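Local coordinates for malonyl CoA reductase (malonate semialdehyde-forming) (Sulfolobus tokodaii, PDB 2EP5), which probably catalyses the NADPH-linked reduction of malonyl-CoA to malonate semialdehyde, as a member of the aspartate-semialdehyde dehydrogenase family, at residues S106-F111 / L145-N150; K44-A49 / L65-T70; D3-S8 / P28-V33. One frame throughout, in Å; residues are numbered along the deposited sequence.

How the contacts relate
All three contacts reach the same six-stranded parallel sheet of the NAD(P)-binding domain but sample different places in it. Contact 3 joins 3-8 to 28-33 in the interior of the sheet, with a buried apolar face and a charged outer one. Contact 2 (44-49 with 65-70) is at the outermost strand 67-68, partly buried, with Lys44 and Lys45 at the surface and Tyr46 and Ile67 inside, and touches contact 3 where Leu65 packs on the backbone of Leu32 and Val33; their centres are about 17 Å apart. Contact 1 (106-111 with 145-150), at the other outermost strand, is buried and the most polar, centred on a lysine, whereas contact 2 relies on two backbone bonds and one isoleucine.

Contact 1: S106-F111 / L145-N150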
loop_
_atom_site.group_PDB
_atom_site.type_symbol
_atom_site.label_atom_id
_atom_site.label_comp_id
_atom_site.label_asym_id
_atom_site.label_seq_id
_atom_site.Cartn_x
_atom_site.Cartn_y
_atom_site.Cartn_z
ATOM N N SER A 106 -29.942 -16.017 6.471
ATOM C CA SER A 106 -28.617 -15.667 6.959
ATOM C C SER A 106 -27.442 -15.970 6.041
ATOM O O SER A 106 -27.464 -16.956 5.293
ATOM C CB SER A 106 -28.401 -16.377 8.300
ATOM O OG SER A 106 -27.031 -16.465 8.624
ATOM N N ASN A 107 -26.412 -15.122 6.092
ATOM C CA ASN A 107 -25.231 -15.370 5.280
ATOM C C ASN A 107 -24.065 -15.883 6.123
ATOM O O ASN A 107 -22.934 -15.954 5.656
ATOM C CB ASN A 107 -24.832 -14.134 4.431
ATOM C CG ASN A 107 -24.695 -12.839 5.242
ATOM O OD1 ASN A 107 -25.199 -11.789 4.825
ATOM N ND2 ASN A 107 -24.000 -12.896 6.371
ATOM N N ALA A 108 -24.353 -16.255 7.367
ATOM C CA ALA A 108 -23.332 -16.810 8.262
ATOM C C ALA A 108 -23.214 -18.301 7.942
ATOM O O ALA A 108 -24.193 -18.936 7.562
ATOM C CB ALA A 108 -23.733 -16.616 9.714
ATOM N N SER A 109 -22.020 -18.854 8.122
ATOM C CA SER A 109 -21.736 -20.261 7.808
ATOM C C SER A 109 -22.527 -21.415 8.459
ATOM O O SER A 109 -22.805 -22.418 7.799
ATOM C CB SER A 109 -20.243 -20.515 8.005
ATOM O OG SER A 109 -19.884 -20.280 9.345
ATOM N N PRO A 110 -22.886 -21.310 9.750
ATOM C CA PRO A 110 -23.634 -22.418 10.365
ATOM C C PRO A 110 -24.876 -22.871 9.583
ATOM O O PRO A 110 -25.664 -22.045 9.119
ATOM C CB PRO A 110 -23.986 -21.866 11.745
ATOM C CG PRO A 110 -22.800 -20.985 12.052
ATOM C CD PRO A 110 -22.610 -20.253 10.737
ATOM N N PHE A 111 -25.022 -24.186 9.424
ATOM C CA PHE A 111 -26.154 -24.779 8.714
ATOM C C PHE A 111 -26.091 -24.722 7.186
ATOM O O PHE A 111 -26.891 -25.374 6.515
ATOM C CB PHE A 111 -27.469 -24.129 9.159
ATOM C CG PHE A 111 -27.847 -24.422 10.579
ATOM C CD1 PHE A 111 -28.188 -25.716 10.970
ATOM C CD2 PHE A 111 -27.866 -23.402 11.531
ATOM C CE1 PHE A 111 -28.543 -25.993 12.291
ATOM C CE2 PHE A 111 -28.217 -23.666 12.852
ATOM C CZ PHE A 111 -28.557 -24.969 13.234
ATOM N N LEU A 145 -35.532 -21.538 7.919
ATOM C CA LEU A 145 -34.137 -21.125 7.826
ATOM C C LEU A 145 -33.610 -21.289 6.406
ATOM O O LEU A 145 -33.749 -22.357 5.789
ATOM C CB LEU A 145 -33.259 -21.929 8.787
ATOM C CG LEU A 145 -31.779 -21.534 8.761
ATOM C CD1 LEU A 145 -31.635 -20.085 9.175
ATOM C CD2 LEU A 145 -30.977 -22.414 9.694
ATOM N N VAL A 146 -33.018 -20.214 5.888
ATOM C CA VAL A 146 -32.436 -20.200 4.548
ATOM C C VAL A 146 -31.010 -19.672 4.686
ATOM O O VAL A 146 -30.740 -18.787 5.498
ATOM C CB VAL A 146 -33.234 -19.283 3.579
ATOM C CG1 VAL A 146 -32.578 -19.283 2.199
ATOM C CG2 VAL A 146 -34.686 -19.768 3.471
ATOM N N LYS A 147 -30.092 -20.217 3.907
ATOM C CA LYS A 147 -28.717 -19.775 4.003
ATOM C C LYS A 147 -28.141 -19.274 2.696
ATOM O O LYS A 147 -28.631 -19.593 1.614
ATOM C CB LYS A 147 -27.855 -20.911 4.553
ATOM C CG LYS A 147 -27.986 -21.108 6.059
ATOM C CD LYS A 147 -27.279 -19.982 6.814
ATOM C CE LYS A 147 -27.535 -20.055 8.305
ATOM N NZ LYS A 147 -26.572 -19.221 9.072
ATOM N N ASN A 148 -27.106 -18.455 2.813
ATOM C CA ASN A 148 -26.401 -17.910 1.663
ATOM C C ASN A 148 -24.976 -18.424 1.810
ATOM O O ASN A 148 -24.473 -18.577 2.924
ATOM C CB ASN A 148 -26.441 -16.383 1.684
ATOM C CG ASN A 148 -27.823 -15.844 1.397
ATOM O OD1 ASN A 148 -28.420 -15.145 2.216
ATOM N ND2 ASN A 148 -28.347 -16.175 0.225
ATOM N N PRO A 149 -24.304 -18.695 0.690
ATOM C CA PRO A 149 -22.935 -19.206 0.753
ATOM C C PRO A 149 -21.806 -18.231 1.052
ATOM O O PRO A 149 -21.986 -17.013 1.092
ATOM C CB PRO A 149 -22.762 -19.859 -0.617
ATOM C CG PRO A 149 -23.526 -18.918 -1.506
ATOM C CD PRO A 149 -24.792 -18.655 -0.701
ATOM N N ASN A 150 -20.633 -18.813 1.273
ATOM C CA ASN A 150 -19.402 -18.078 1.508
ATOM C C ASN A 150 -19.252 -17.125 0.313
ATOM O O ASN A 150 -19.512 -17.513 -0.833
ATOM C CB ASN A 150 -18.242 -19.085 1.593
ATOM C CG ASN A 150 -16.891 -18.470 1.294
ATOM O OD1 ASN A 150 -16.457 -18.429 0.139
ATOM N ND2 ASN A 150 -16.216 -17.988 2.332
#
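Lys147 rises from strand 145-147 and reaches under the loop that leaves Ser106. Its CG stands anti to the carbonyl carbon and the chain bends at chi2 (-73°), then runs nearly extended, which carries NZ between Ser106 and Ala108. There NZ donates to Ser106 OG at 2.8 Å and to Ala108 O at 2.8 Å, the latter from above the carbonyl plane. Ser106 OG, anti to its own backbone N, also accepts from Ala108 N at 3.0 Å, closing an ST turn. The parallel strands pair: Ser106 N gives a straight bond (172°) to Val146 O at 3.0 Å, and Asn148 N a more bent one to Ser106 O. Earlier in the strand, Leu145 crosses Phe111 at about a right angle, its CD2 meeting Phe111 CD2 at 3.7 Å. Glu94 of helix 87-99 binds both ends, as a salt bridge to Lys147 NZ and a hydrogen bond to Ser106 OG. A methionine at Lys147 would remove the ammonium shared by Ser106 OG, Ala108 O and Glu94 and probably loosen the loop. Buried beside a carboxylate, the amine is likely to stay protonated, tying the turn to the outermost strand, whose chain runs on to the predicted nucleophile Cys151.

Contact 2: K44-A49 / L65-T70; sequences KKYKDA and LPIVST
Two backbone bonds straddle the single bridge between Lys45 and Pro66, whose CA atoms lie 4.5 Å apart. Ile67 N donates to Lys44 O at 2.9 Å, nearly along the C=O axis, while Tyr46 N reaches Leu65 O at 2.8 Å in the plane of that carbonyl, with a more bent N-H. Around this pair the conformation of Ile67 decides the packing. Its CG1 is anti to the carbonyl carbon (chi1 -57°), so this branch lies by Lys44 O, and chi2 of -65° brings CD1 to the start of the short, weakly bonded helix 46-49. CD1 comes within 3.9 Å of Tyr46 CD1, at the edge of the ring and near its plane, and is equally near Tyr46 CA; the two side chains cross obliquely. Tyr46 itself sets CG anti to the backbone N (chi1 -176°), which sends the ring away from 65-70 and leaves only its near edge to the isoleucine. One helical turn on, Ala49 CB points toward the strand and meets Ile67 CG1 at 4.1 Å. Both Lys45 and Lys47 form salt bridges with Asp64, just ahead of Leu65. Tyr46 then lies against Gln18 and Val21 of helix 15-24, its OH bonded to Ser12 O, while Ile67 rests on Val35 of strand 30-36, the neighbour of the weakly bonded outermost strand 67-68 in the parallel sheet.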
loop_
_atom_site.group_PDB
_atom_site.type_symbol
_atom_site.label_atom_id
_atom_site.label_comp_id
_atom_site.label_asym_id
_atom_site.label_seq_id
_atom_site.Cartn_x
_atom_site.Cartn_y
_atom_site.Cartn_z
ATOM N N LYS A 44 -29.339 1.558 22.635
ATOM C CA LYS A 44 -28.788 2.759 22.026
ATOM C C LYS A 44 -29.250 2.840 20.577
ATOM O O LYS A 44 -29.640 1.832 19.986
ATOM C CB LYS A 44 -27.256 2.725 22.055
ATOM C CG LYS A 44 -26.623 2.551 23.430
ATOM C CD LYS A 44 -26.872 3.736 24.348
ATOM C CE LYS A 44 -25.957 3.667 25.574
ATOM N NZ LYS A 44 -26.166 4.777 26.544
ATOM N N LYS A 45 -29.216 4.043 20.010
ATOM C CA LYS A 45 -29.611 4.234 18.617
ATOM C C LYS A 45 -28.501 3.689 17.730
ATOM O O LYS A 45 -27.335 3.677 18.122
ATOM C CB LYS A 45 -29.830 5.722 18.308
ATOM C CG LYS A 45 -31.113 6.299 18.884
ATOM C CD LYS A 45 -31.237 7.779 18.577
ATOM C CE LYS A 45 -32.611 8.312 18.958
ATOM N NZ LYS A 45 -32.740 9.773 18.653
ATOM N N TYR A 46 -28.868 3.243 16.536
ATOM C CA TYR A 46 -27.896 2.696 15.604
ATOM C C TYR A 46 -26.709 3.636 15.399
ATOM O O TYR A 46 -25.557 3.196 15.382
ATOM C CB TYR A 46 -28.563 2.408 14.256
ATOM C CG TYR A 46 -27.646 1.738 13.260
ATOM C CD1 TYR A 46 -27.230 0.414 13.442
ATOM C CD2 TYR A 46 -27.166 2.431 12.147
ATOM C CE1 TYR A 46 -26.356 -0.200 12.541
ATOM C CE2 TYR A 46 -26.294 1.828 11.242
ATOM C CZ TYR A 46 -25.893 0.514 11.447
ATOM O OH TYR A 46 -25.029 -0.076 10.557
ATOM N N LYS A 47 -26.984 4.930 15.251
ATOM C CA LYS A 47 -25.918 5.901 15.030
ATOM C C LYS A 47 -24.953 6.012 16.201
ATOM O O LYS A 47 -23.805 6.402 16.030
ATOM C CB LYS A 47 -26.503 7.280 14.733
ATOM C CG LYS A 47 -27.153 7.946 15.931
ATOM C CD LYS A 47 -27.852 9.228 15.523
ATOM C CE LYS A 47 -28.457 9.937 16.729
ATOM N NZ LYS A 47 -29.294 11.101 16.313
ATOM N N ASP A 48 -25.413 5.653 17.392
ATOM C CA ASP A 48 -24.560 5.748 18.568
ATOM C C ASP A 48 -23.797 4.472 18.861
ATOM O O ASP A 48 -22.928 4.455 19.730
ATOM C CB ASP A 48 -25.389 6.132 19.801
ATOM C CG ASP A 48 -25.904 7.564 19.739
ATOM O OD1 ASP A 48 -25.101 8.476 19.459
ATOM O OD2 ASP A 48 -27.110 7.782 19.977
ATOM N N ALA A 49 -24.109 3.405 18.138
ATOM C CA ALA A 49 -23.442 2.132 18.379
ATOM C C ALA A 49 -22.516 1.712 17.253
ATOM O O ALA A 49 -21.546 0.990 17.478
ATOM C CB ALA A 49 -24.483 1.042 18.631
ATOM N N LEU A 65 -32.788 4.056 14.469
ATOM C CA LEU A 65 -33.324 2.730 14.776
ATOM C C LEU A 65 -32.666 2.220 16.054
ATOM O O LEU A 65 -31.441 2.208 16.178
ATOM C CB LEU A 65 -33.049 1.756 13.624
ATOM C CG LEU A 65 -33.745 2.047 12.289
ATOM C CD1 LEU A 65 -33.313 1.036 11.242
ATOM C CD2 LEU A 65 -35.256 2.000 12.486
ATOM N N PRO A 66 -33.477 1.783 17.026
ATOM C CA PRO A 66 -32.933 1.284 18.293
ATOM C C PRO A 66 -32.309 -0.096 18.133
ATOM O O PRO A 66 -32.793 -0.911 17.342
ATOM C CB PRO A 66 -34.159 1.265 19.197
ATOM C CG PRO A 66 -35.232 0.794 18.238
ATOM C CD PRO A 66 -34.941 1.595 16.968
ATOM N N ILE A 67 -31.229 -0.347 18.870
ATOM C CA ILE A 67 -30.555 -1.640 18.817
ATOM C C ILE A 67 -31.320 -2.611 19.723
ATOM O O ILE A 67 -31.585 -2.320 20.888
ATOM C CB ILE A 67 -29.083 -1.558 19.314
ATOM C CG1 ILE A 67 -28.288 -0.533 18.496
ATOM C CG2 ILE A 67 -28.425 -2.930 19.204
ATOM C CD1 ILE A 67 -28.116 -0.896 17.039
ATOM N N VAL A 68 -31.691 -3.758 19.170
ATOM C CA VAL A 68 -32.413 -4.763 19.930
ATOM C C VAL A 68 -31.540 -6.003 20.108
ATOM O O VAL A 68 -30.503 -6.151 19.456
ATOM C CB VAL A 68 -33.729 -5.156 19.218
ATOM C CG1 VAL A 68 -34.642 -3.937 19.112
ATOM C CG2 VAL A 68 -33.433 -5.709 17.826
ATOM N N SER A 69 -31.963 -6.891 20.998
ATOM C CA SER A 69 -31.220 -8.115 21.247
ATOM C C SER A 69 -31.441 -9.075 20.088
ATOM O O SER A 69 -32.242 -8.814 19.186
ATOM C CB SER A 69 -31.699 -8.787 22.531
ATOM O OG SER A 69 -32.915 -9.478 22.303
ATOM N N THR A 70 -30.728 -10.193 20.132
ATOM C CA THR A 70 -30.833 -11.221 19.104
ATOM C C THR A 70 -31.890 -12.262 19.494
ATOM O O THR A 70 -32.059 -13.271 18.813
ATOM C CB THR A 70 -29.473 -11.926 18.917
ATOM O OG1 THR A 70 -29.019 -12.436 20.177
ATOM C CG2 THR A 70 -28.442 -10.946 18.394
#

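Contact 3: D3-S8 / P28-V33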
loop_
_atom_site.group_PDB
_atom_site.type_symbol
_atom_site.label_atom_id
_atom_site.label_comp_id
_atom_site.label_asym_id
_atom_site.label_seq_id
_atom_site.Cartn_x
_atom_site.Cartn_y
_atom_site.Cartn_z
ATOM N N ASP A 3 -46.707 -2.750 -0.836
ATOM C CA ASP A 3 -46.953 -3.290 0.495
ATOM C C ASP A 3 -45.616 -3.683 1.095
ATOM O O ASP A 3 -44.932 -4.578 0.591
ATOM C CB ASP A 3 -47.877 -4.505 0.429
ATOM C CG ASP A 3 -49.282 -4.139 0.003
ATOM O OD1 ASP A 3 -49.893 -3.270 0.663
ATOM O OD2 ASP A 3 -49.770 -4.722 -0.988
ATOM N N LYS A 4 -45.246 -3.004 2.172
ATOM C CA LYS A 4 -43.978 -3.255 2.831
ATOM C C LYS A 4 -43.882 -4.555 3.621
ATOM O O LYS A 4 -44.847 -5.003 4.228
ATOM C CB LYS A 4 -43.632 -2.076 3.745
ATOM C CG LYS A 4 -42.884 -0.945 3.042
ATOM C CD LYS A 4 -43.695 -0.320 1.916
ATOM C CE LYS A 4 -42.857 0.663 1.097
ATOM N NZ LYS A 4 -42.271 1.770 1.907
ATOM N N ILE A 5 -42.700 -5.161 3.582
ATOM C CA ILE A 5 -42.411 -6.381 4.322
ATOM C C ILE A 5 -41.415 -5.920 5.382
ATOM O O ILE A 5 -40.330 -5.431 5.058
ATOM C CB ILE A 5 -41.747 -7.461 3.430
ATOM C CG1 ILE A 5 -42.768 -8.041 2.454
ATOM C CG2 ILE A 5 -41.192 -8.582 4.285
ATOM C CD1 ILE A 5 -43.302 -7.048 1.454
ATOM N N LYS A 6 -41.794 -6.057 6.647
ATOM C CA LYS A 6 -40.941 -5.628 7.748
ATOM C C LYS A 6 -39.812 -6.603 8.056
ATOM O O LYS A 6 -40.044 -7.789 8.282
ATOM C CB LYS A 6 -41.801 -5.396 8.988
ATOM C CG LYS A 6 -42.782 -4.248 8.809
ATOM C CD LYS A 6 -43.659 -4.047 10.028
ATOM C CE LYS A 6 -44.399 -2.718 9.941
ATOM N NZ LYS A 6 -45.108 -2.532 8.635
ATOM N N VAL A 7 -38.585 -6.097 8.066
ATOM C CA VAL A 7 -37.427 -6.940 8.342
ATOM C C VAL A 7 -36.543 -6.416 9.474
ATOM O O VAL A 7 -36.569 -5.231 9.811
ATOM C CB VAL A 7 -36.548 -7.101 7.075
ATOM C CG1 VAL A 7 -37.399 -7.612 5.913
ATOM C CG2 VAL A 7 -35.875 -5.769 6.719
ATOM N N SER A 8 -35.780 -7.318 10.078
ATOM C CA SER A 8 -34.851 -6.936 11.133
ATOM C C SER A 8 -33.481 -7.413 10.650
ATOM O O SER A 8 -33.400 -8.253 9.756
ATOM C CB SER A 8 -35.215 -7.610 12.455
ATOM O OG SER A 8 -34.954 -8.994 12.415
ATOM N N PRO A 28 -37.550 -0.605 -2.077
ATOM C CA PRO A 28 -38.958 -0.427 -2.457
ATOM C C PRO A 28 -39.984 -0.971 -1.450
ATOM O O PRO A 28 -40.854 -0.231 -0.999
ATOM C CB PRO A 28 -39.044 -1.149 -3.802
ATOM C CG PRO A 28 -37.705 -0.913 -4.383
ATOM C CD PRO A 28 -36.771 -1.138 -3.213
ATOM N N TYR A 29 -39.890 -2.257 -1.108
ATOM C CA TYR A 29 -40.839 -2.857 -0.166
ATOM C C TYR A 29 -40.272 -3.457 1.123
ATOM O O TYR A 29 -41.023 -3.727 2.057
ATOM C CB TYR A 29 -41.699 -3.913 -0.866
ATOM C CG TYR A 29 -40.937 -4.896 -1.720
ATOM C CD1 TYR A 29 -40.596 -4.586 -3.034
ATOM C CD2 TYR A 29 -40.580 -6.149 -1.224
ATOM C CE1 TYR A 29 -39.922 -5.501 -3.834
ATOM C CE2 TYR A 29 -39.905 -7.071 -2.015
ATOM C CZ TYR A 29 -39.582 -6.742 -3.316
ATOM O OH TYR A 29 -38.938 -7.658 -4.114
ATOM N N LEU A 30 -38.963 -3.678 1.177
ATOM C CA LEU A 30 -38.340 -4.224 2.380
ATOM C C LEU A 30 -38.101 -3.068 3.351
ATOM O O LEU A 30 -37.265 -2.209 3.097
ATOM C CB LEU A 30 -37.012 -4.903 2.022
ATOM C CG LEU A 30 -36.932 -6.432 1.919
ATOM C CD1 LEU A 30 -38.230 -7.021 1.409
ATOM C CD2 LEU A 30 -35.765 -6.805 1.016
ATOM N N GLU A 31 -38.840 -3.049 4.457
ATOM C CA GLU A 31 -38.719 -1.986 5.453
ATOM C C GLU A 31 -37.957 -2.412 6.705
ATOM O O GLU A 31 -38.490 -3.122 7.565
ATOM C CB GLU A 31 -40.110 -1.481 5.850
ATOM C CG GLU A 31 -40.110 -0.438 6.971
ATOM C CD GLU A 31 -41.479 0.201 7.187
ATOM O OE1 GLU A 31 -42.491 -0.535 7.189
ATOM O OE2 GLU A 31 -41.543 1.439 7.364
ATOM N N LEU A 32 -36.713 -1.959 6.805
ATOM C CA LEU A 32 -35.867 -2.281 7.943
ATOM C C LEU A 32 -36.366 -1.515 9.161
ATOM O O LEU A 32 -36.286 -0.281 9.212
ATOM C CB LEU A 32 -34.414 -1.912 7.637
ATOM C CG LEU A 32 -33.396 -2.093 8.763
ATOM C CD1 LEU A 32 -33.390 -3.546 9.227
ATOM C CD2 LEU A 32 -32.013 -1.667 8.270
ATOM N N VAL A 33 -36.885 -2.250 10.141
ATOM C CA VAL A 33 -37.417 -1.631 11.341
ATOM C C VAL A 33 -36.634 -1.969 12.594
ATOM O O VAL A 33 -36.856 -1.365 13.641
ATOM C CB VAL A 33 -38.884 -2.034 11.565
ATOM C CG1 VAL A 33 -39.710 -1.678 10.336
ATOM C CG2 VAL A 33 -38.977 -3.527 11.870
#
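Ile5 and Val7 supply both donors and acceptors of a regular parallel pairing. Ile5 N bonds to Tyr29 O at 2.7 Å and Ile5 O receives Glu31 N; Val7 N then bonds to Glu31 O at 3.0 Å and Val7 O receives Val33 N, nearly along the C=O axis. All four N-H groups are close to straight, although the strand axes diverge by 42°, a marked local twist. On the face carrying Ile5, Val7, Leu30 and Leu32, Val7 CG1 meets Leu30 CG at 4.2 Å, and Ile5 CB lies 4.1 Å from Leu30 CD1. Ile5 also runs alongside Tyr29, its CD1 3.9 Å from ring atom CD2. The other face is charged: Lys6 and Glu31 lie side by side, and the lysine bends at chi4 (51°) to bring NZ within 3.6 Å of Glu31 OE1, a long salt bridge. Outward, Leu30 packs on Ile338 of helix 334-347, and Lys6 N bonds to Asp79, ahead of strand 80-83 on the other flank of strand 5-10. This is the first beta-alpha-beta unit of the Rossmann-type domain. Its cohesion comes mainly from backbone bonds and the apolar face, with the long ion pair likely to contribute modestly on the more exposed one.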